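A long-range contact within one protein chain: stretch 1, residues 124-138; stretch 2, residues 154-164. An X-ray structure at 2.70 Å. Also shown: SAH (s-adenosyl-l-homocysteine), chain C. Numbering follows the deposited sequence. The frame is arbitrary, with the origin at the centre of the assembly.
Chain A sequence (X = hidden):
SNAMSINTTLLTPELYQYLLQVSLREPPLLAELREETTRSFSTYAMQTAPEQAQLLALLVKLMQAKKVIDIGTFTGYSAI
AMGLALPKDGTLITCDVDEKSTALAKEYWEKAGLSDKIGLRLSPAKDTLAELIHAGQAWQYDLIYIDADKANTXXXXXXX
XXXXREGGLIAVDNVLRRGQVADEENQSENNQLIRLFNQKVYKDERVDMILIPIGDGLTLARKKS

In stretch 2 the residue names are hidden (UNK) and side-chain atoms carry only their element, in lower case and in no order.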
# COMPACT_ATOMS: atom_id res chain seq x y z
N PRO A 124 29.44 -4.88 0.69
CA PRO A 124 28.64 -4.35 -0.42
C PRO A 124 27.42 -5.23 -0.68
O PRO A 124 27.56 -6.45 -0.76
CB PRO A 124 29.61 -4.42 -1.60
CG PRO A 124 30.96 -4.25 -0.98
CD PRO A 124 30.88 -4.91 0.37
N ALA A 125 26.25 -4.62 -0.80
CA ALA A 125 25.01 -5.36 -1.05
C ALA A 125 25.12 -6.17 -2.33
O ALA A 125 24.62 -7.29 -2.42
CB ALA A 125 23.83 -4.40 -1.12
N LYS A 126 25.79 -5.59 -3.32
CA LYS A 126 26.12 -6.27 -4.56
C LYS A 126 26.71 -7.66 -4.31
O LYS A 126 26.34 -8.63 -4.97
CB LYS A 126 27.12 -5.40 -5.34
CG LYS A 126 27.59 -5.95 -6.67
CD LYS A 126 28.66 -5.04 -7.24
CE LYS A 126 29.19 -5.56 -8.58
NZ LYS A 126 30.26 -4.68 -9.13
N ASP A 127 27.61 -7.75 -3.34
CA ASP A 127 28.28 -9.01 -3.01
C ASP A 127 27.37 -9.97 -2.25
O ASP A 127 27.30 -11.15 -2.57
CB ASP A 127 29.56 -8.75 -2.20
CG ASP A 127 30.59 -7.95 -2.98
OD1 ASP A 127 30.51 -7.91 -4.23
OD2 ASP A 127 31.49 -7.37 -2.34
N THR A 128 26.68 -9.45 -1.24
CA THR A 128 25.74 -10.24 -0.45
C THR A 128 24.66 -10.87 -1.33
O THR A 128 24.29 -12.03 -1.13
CB THR A 128 25.08 -9.39 0.64
OG1 THR A 128 26.09 -8.87 1.52
CG2 THR A 128 24.09 -10.23 1.45
N LEU A 129 24.17 -10.11 -2.30
CA LEU A 129 23.13 -10.60 -3.19
C LEU A 129 23.65 -11.69 -4.13
O LEU A 129 22.93 -12.64 -4.45
CB LEU A 129 22.51 -9.45 -4.00
CG LEU A 129 21.71 -8.41 -3.23
CD1 LEU A 129 20.98 -7.50 -4.21
CD2 LEU A 129 20.72 -9.07 -2.29
N ALA A 130 24.89 -11.53 -4.58
CA ALA A 130 25.48 -12.51 -5.49
C ALA A 130 25.82 -13.80 -4.76
O ALA A 130 25.68 -14.89 -5.32
CB ALA A 130 26.72 -11.93 -6.16
N GLU A 131 26.24 -13.69 -3.51
CA GLU A 131 26.48 -14.87 -2.69
C GLU A 131 25.18 -15.64 -2.52
O GLU A 131 25.15 -16.84 -2.74
CB GLU A 131 27.05 -14.49 -1.33
CG GLU A 131 28.46 -13.94 -1.40
CD GLU A 131 28.92 -13.31 -0.09
OE1 GLU A 131 28.16 -13.41 0.91
OE2 GLU A 131 30.02 -12.71 -0.05
N LEU A 132 24.12 -14.93 -2.14
CA LEU A 132 22.82 -15.55 -1.95
C LEU A 132 22.37 -16.36 -3.17
O LEU A 132 21.90 -17.48 -3.04
CB LEU A 132 21.76 -14.51 -1.58
CG LEU A 132 21.83 -13.93 -0.17
CD1 LEU A 132 20.73 -12.90 0.05
CD2 LEU A 132 21.74 -15.04 0.86
N ILE A 133 22.52 -15.77 -4.36
CA ILE A 133 22.17 -16.46 -5.60
C ILE A 133 23.13 -17.61 -5.89
O ILE A 133 22.70 -18.76 -6.07
CB ILE A 133 22.20 -15.50 -6.80
CG1 ILE A 133 21.22 -14.34 -6.59
CG2 ILE A 133 21.87 -16.26 -8.08
CD1 ILE A 133 21.19 -13.37 -7.75
N HIS A 134 24.42 -17.29 -5.94
CA HIS A 134 25.44 -18.29 -6.24
C HIS A 134 25.49 -19.37 -5.14
O HIS A 134 26.32 -20.28 -5.18
CB HIS A 134 26.82 -17.61 -6.45
CG HIS A 134 26.94 -16.85 -7.75
ND1 HIS A 134 27.91 -15.89 -7.95
CD2 HIS A 134 26.23 -16.92 -8.90
CE1 HIS A 134 27.78 -15.40 -9.18
NE2 HIS A 134 26.77 -16.00 -9.77
N ALA A 135 24.59 -19.28 -4.17
CA ALA A 135 24.49 -20.29 -3.12
C ALA A 135 23.10 -20.92 -3.07
O ALA A 135 22.70 -21.49 -2.05
CB ALA A 135 24.84 -19.69 -1.76
N GLY A 136 22.36 -20.82 -4.18
CA GLY A 136 21.06 -21.45 -4.31
C GLY A 136 19.95 -20.89 -3.44
O GLY A 136 19.31 -21.64 -2.70
N GLN A 137 19.72 -19.59 -3.52
CA GLN A 137 18.65 -18.96 -2.75
C GLN A 137 17.66 -18.24 -3.66
O GLN A 137 16.77 -17.53 -3.19
CB GLN A 137 19.21 -17.99 -1.71
CG GLN A 137 20.01 -18.66 -0.60
CD GLN A 137 19.16 -19.53 0.30
OE1 GLN A 137 18.48 -19.04 1.21
NE2 GLN A 137 19.18 -20.84 0.04
N ALA A 138 17.82 -18.42 -4.97
CA ALA A 138 16.89 -17.85 -5.92
C ALA A 138 15.48 -18.38 -5.66
O ALA A 138 15.30 -19.57 -5.39
CB ALA A 138 17.32 -18.18 -7.35
N UNK A 154 19.08 -0.27 -9.96
CA UNK A 154 18.71 -1.18 -11.05
C UNK A 154 19.33 -2.55 -10.84
O UNK A 154 18.65 -3.57 -10.95
o UNK A 154 19.23 -2.30 -14.11
c UNK A 154 18.54 -1.41 -13.57
c UNK A 154 19.13 -0.62 -12.42
o UNK A 154 17.37 -1.15 -13.94
N UNK A 155 20.62 -2.58 -10.54
CA UNK A 155 21.31 -3.81 -10.17
C UNK A 155 20.56 -4.54 -9.06
O UNK A 155 20.16 -5.70 -9.23
c UNK A 155 23.68 -5.80 -10.24
c UNK A 155 22.74 -3.52 -9.72
c UNK A 155 23.52 -4.72 -9.17
c UNK A 155 24.87 -4.29 -8.64
N UNK A 156 20.37 -3.87 -7.92
CA UNK A 156 19.67 -4.45 -6.78
C UNK A 156 18.27 -4.94 -7.15
O UNK A 156 17.81 -5.97 -6.64
c UNK A 156 19.56 -3.43 -5.65
o UNK A 156 24.50 -1.60 -3.59
c UNK A 156 23.31 -2.05 -4.09
c UNK A 156 20.88 -2.95 -5.10
c UNK A 156 22.20 -1.23 -4.05
c UNK A 156 23.22 -3.32 -4.63
c UNK A 156 21.00 -1.68 -4.55
c UNK A 156 22.01 -3.77 -5.13
N UNK A 157 17.60 -4.20 -8.01
CA UNK A 157 16.26 -4.57 -8.47
C UNK A 157 16.34 -5.87 -9.25
O UNK A 157 15.60 -6.82 -8.99
c UNK A 157 13.05 -4.50 -11.88
c UNK A 157 11.88 -4.32 -11.16
c UNK A 157 14.27 -4.22 -11.29
c UNK A 157 11.94 -3.85 -9.86
c UNK A 157 15.68 -3.45 -9.34
c UNK A 157 14.35 -3.76 -9.98
c UNK A 157 13.16 -3.58 -9.28
o UNK A 157 10.66 -4.59 -11.74
N UNK A 158 17.25 -5.89 -10.21
CA UNK A 158 17.44 -7.05 -11.08
C UNK A 158 17.79 -8.30 -10.27
O UNK A 158 17.29 -9.39 -10.54
o UNK A 158 16.71 -5.39 -13.82
c UNK A 158 18.20 -7.21 -13.50
c UNK A 158 18.55 -6.76 -12.10
o UNK A 158 16.07 -7.35 -14.54
c UNK A 158 16.90 -6.61 -13.99
N UNK A 159 18.64 -8.12 -9.27
CA UNK A 159 19.04 -9.21 -8.39
C UNK A 159 17.88 -9.64 -7.49
O UNK A 159 17.71 -10.82 -7.19
c UNK A 159 22.11 -9.84 -8.90
o UNK A 159 21.77 -10.23 -10.04
c UNK A 159 21.51 -8.56 -8.35
o UNK A 159 22.93 -10.46 -8.19
c UNK A 159 20.25 -8.81 -7.55
N UNK A 160 17.09 -8.66 -7.05
CA UNK A 160 15.97 -8.93 -6.16
C UNK A 160 14.88 -9.74 -6.85
O UNK A 160 14.16 -10.50 -6.20
c UNK A 160 15.40 -7.63 -5.59
o UNK A 160 16.30 -7.05 -4.66
N UNK A 161 14.75 -9.57 -8.16
CA UNK A 161 13.80 -10.37 -8.92
C UNK A 161 14.18 -11.84 -8.90
O UNK A 161 13.34 -12.71 -8.69
c UNK A 161 12.60 -8.86 -10.66
c UNK A 161 13.70 -9.88 -10.37
c UNK A 161 11.25 -9.41 -10.23
c UNK A 161 12.58 -8.52 -12.14
N UNK A 162 15.46 -12.12 -9.11
CA UNK A 162 15.96 -13.49 -9.12
C UNK A 162 15.72 -14.16 -7.77
O UNK A 162 15.39 -15.34 -7.70
c UNK A 162 17.45 -13.51 -9.45
c UNK A 162 17.82 -12.97 -10.83
n UNK A 162 19.46 -11.20 -12.79
c UNK A 162 19.75 -12.62 -12.43
c UNK A 162 19.34 -12.97 -11.01
N UNK A 163 15.88 -13.39 -6.69
CA UNK A 163 15.80 -13.92 -5.33
C UNK A 163 14.38 -14.04 -4.81
O UNK A 163 14.13 -14.70 -3.79
c UNK A 163 18.64 -14.40 -3.71
c UNK A 163 16.63 -13.05 -4.38
c UNK A 163 18.84 -11.92 -4.01
c UNK A 163 18.15 -13.18 -4.49
N UNK A 164 13.43 -13.40 -5.49
CA UNK A 164 12.05 -13.40 -5.03
C UNK A 164 11.30 -14.65 -5.47
O UNK A 164 11.46 -15.11 -6.60
c UNK A 164 10.61 -9.78 -5.38
c UNK A 164 11.51 -10.85 -4.78
c UNK A 164 11.24 -11.01 -3.29
c UNK A 164 11.30 -12.17 -5.53
N SAH C . 16.58 1.78 5.38
CA SAH C . 17.51 2.60 6.10
CB SAH C . 18.10 3.69 5.22
CG SAH C . 19.56 3.54 4.86
SD SAH C . 20.33 4.92 4.01
C SAH C . 16.83 3.22 7.27
O SAH C . 17.35 4.23 7.82
OXT SAH C . 15.75 2.75 7.72
C5' SAH C . 21.60 4.31 2.92
C4' SAH C . 22.49 3.31 3.44
O4' SAH C . 23.08 2.56 2.32
C3' SAH C . 23.62 3.94 4.15
O3' SAH C . 23.65 3.47 5.44
C2' SAH C . 24.82 3.52 3.42
O2' SAH C . 25.84 3.23 4.29
C1' SAH C . 24.38 2.29 2.72
N9 SAH C . 25.19 1.88 1.57
C8 SAH C . 25.77 2.69 0.67
N7 SAH C . 26.40 1.91 -0.23
C5 SAH C . 26.22 0.62 0.10
C6 SAH C . 26.63 -0.59 -0.46
N6 SAH C . 27.44 -0.62 -1.64
N1 SAH C . 26.25 -1.74 0.13
C2 SAH C . 25.50 -1.73 1.24
N3 SAH C . 25.09 -0.59 1.80
C4 SAH C . 25.43 0.60 1.25
O HOH W 1 27.09 -2.71 -3.64
O HOH W 2 25.09 -8.54 -7.10

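Position 154 carries two carbons, the second bearing two oxygens, a short carboxylate: Asp154. Its side chain is out of reach of stretch 1.

Position 155 has four carbons forked at the second. CA-to-CB points toward stretch 1, and one branch tip lies 3.7 Å from Lys126 CG. This is Leu155, CD2 being that tip.

At position 156 one carbon leads to a six-carbon ring bearing an oxygen. CA-to-CB points sideways, but the ring comes nearer and packs against Ala125, Lys126 and Leu129, which makes it Tyr156. With chi1 at -61° (m), CE1 is 3.7 Å from Ala125 CB, and CD1 is 4.0 Å from Leu129 CD1. Lys126 N sits at the ring edge, 3.7 Å from CE1.

Position 157 repeats the phenol pattern; with chi1 at 175° (t) and CB pointing away, its side chain makes no contact with stretch 1. It is Tyr157.

Position 158 shows three carbons, the third with two oxygens: Glu158, also out of reach.

The same atoms recur at position 159, but here CB points toward stretch 1 and lies 3.7 Å from Leu129 CD1. This is Glu159; its OE1 approaches Ile133 CD1 at 3.4 Å, a contact without a hydrogen bond.

Position 160 has one carbon and one oxygen, hence Ser160. The side chain turns back along its own helix, OG donating to Tyr156 O at 2.7 Å.

Position 161, four carbons forked at the second, is Leu161, which makes no contact with stretch 1.

Position 162 is four carbons in a row ending in nitrogen, the chain packing against Ile133: Lys162. Its CD lies 3.8 Å from Ile133 CD1, while NZ forms a long salt bridge with Glu159 OE2 at 3.7 Å.

Position 163 has four carbons forked at the second, whose branch tips pack against Leu129, Leu132 and Ile133: Leu163. CD1 meets Leu129 CD2 at 3.8 Å; CD2 reaches Leu132 CB at 3.8 Å and Ile133 CG1 at 3.9 Å.

Position 164 has the same fork, its CB pointing away, and is Leu164.

The two helices run in nearly the same direction, 22° apart, with axes 10.3 Å apart at closest approach. Leu163, covered over 112 Å², anchors one end of the contact, and Tyr156 packs near the other. No direct hydrogen bond crosses; water supplies the polar links. One water accepts from Lys126 N (3.2 Å) and SAH N6 (2.9 Å) and donates to Tyr156 OH (2.8 Å), tying the contact to the cofactor product; a second donates to Lys126 O (2.5 Å) and Glu159 OE1 (3.1 Å). Most direct side-chain contacts are apolar packing, supplemented by these bridges.

Stretch 2, residues 154-164: DLYYEESLKLL
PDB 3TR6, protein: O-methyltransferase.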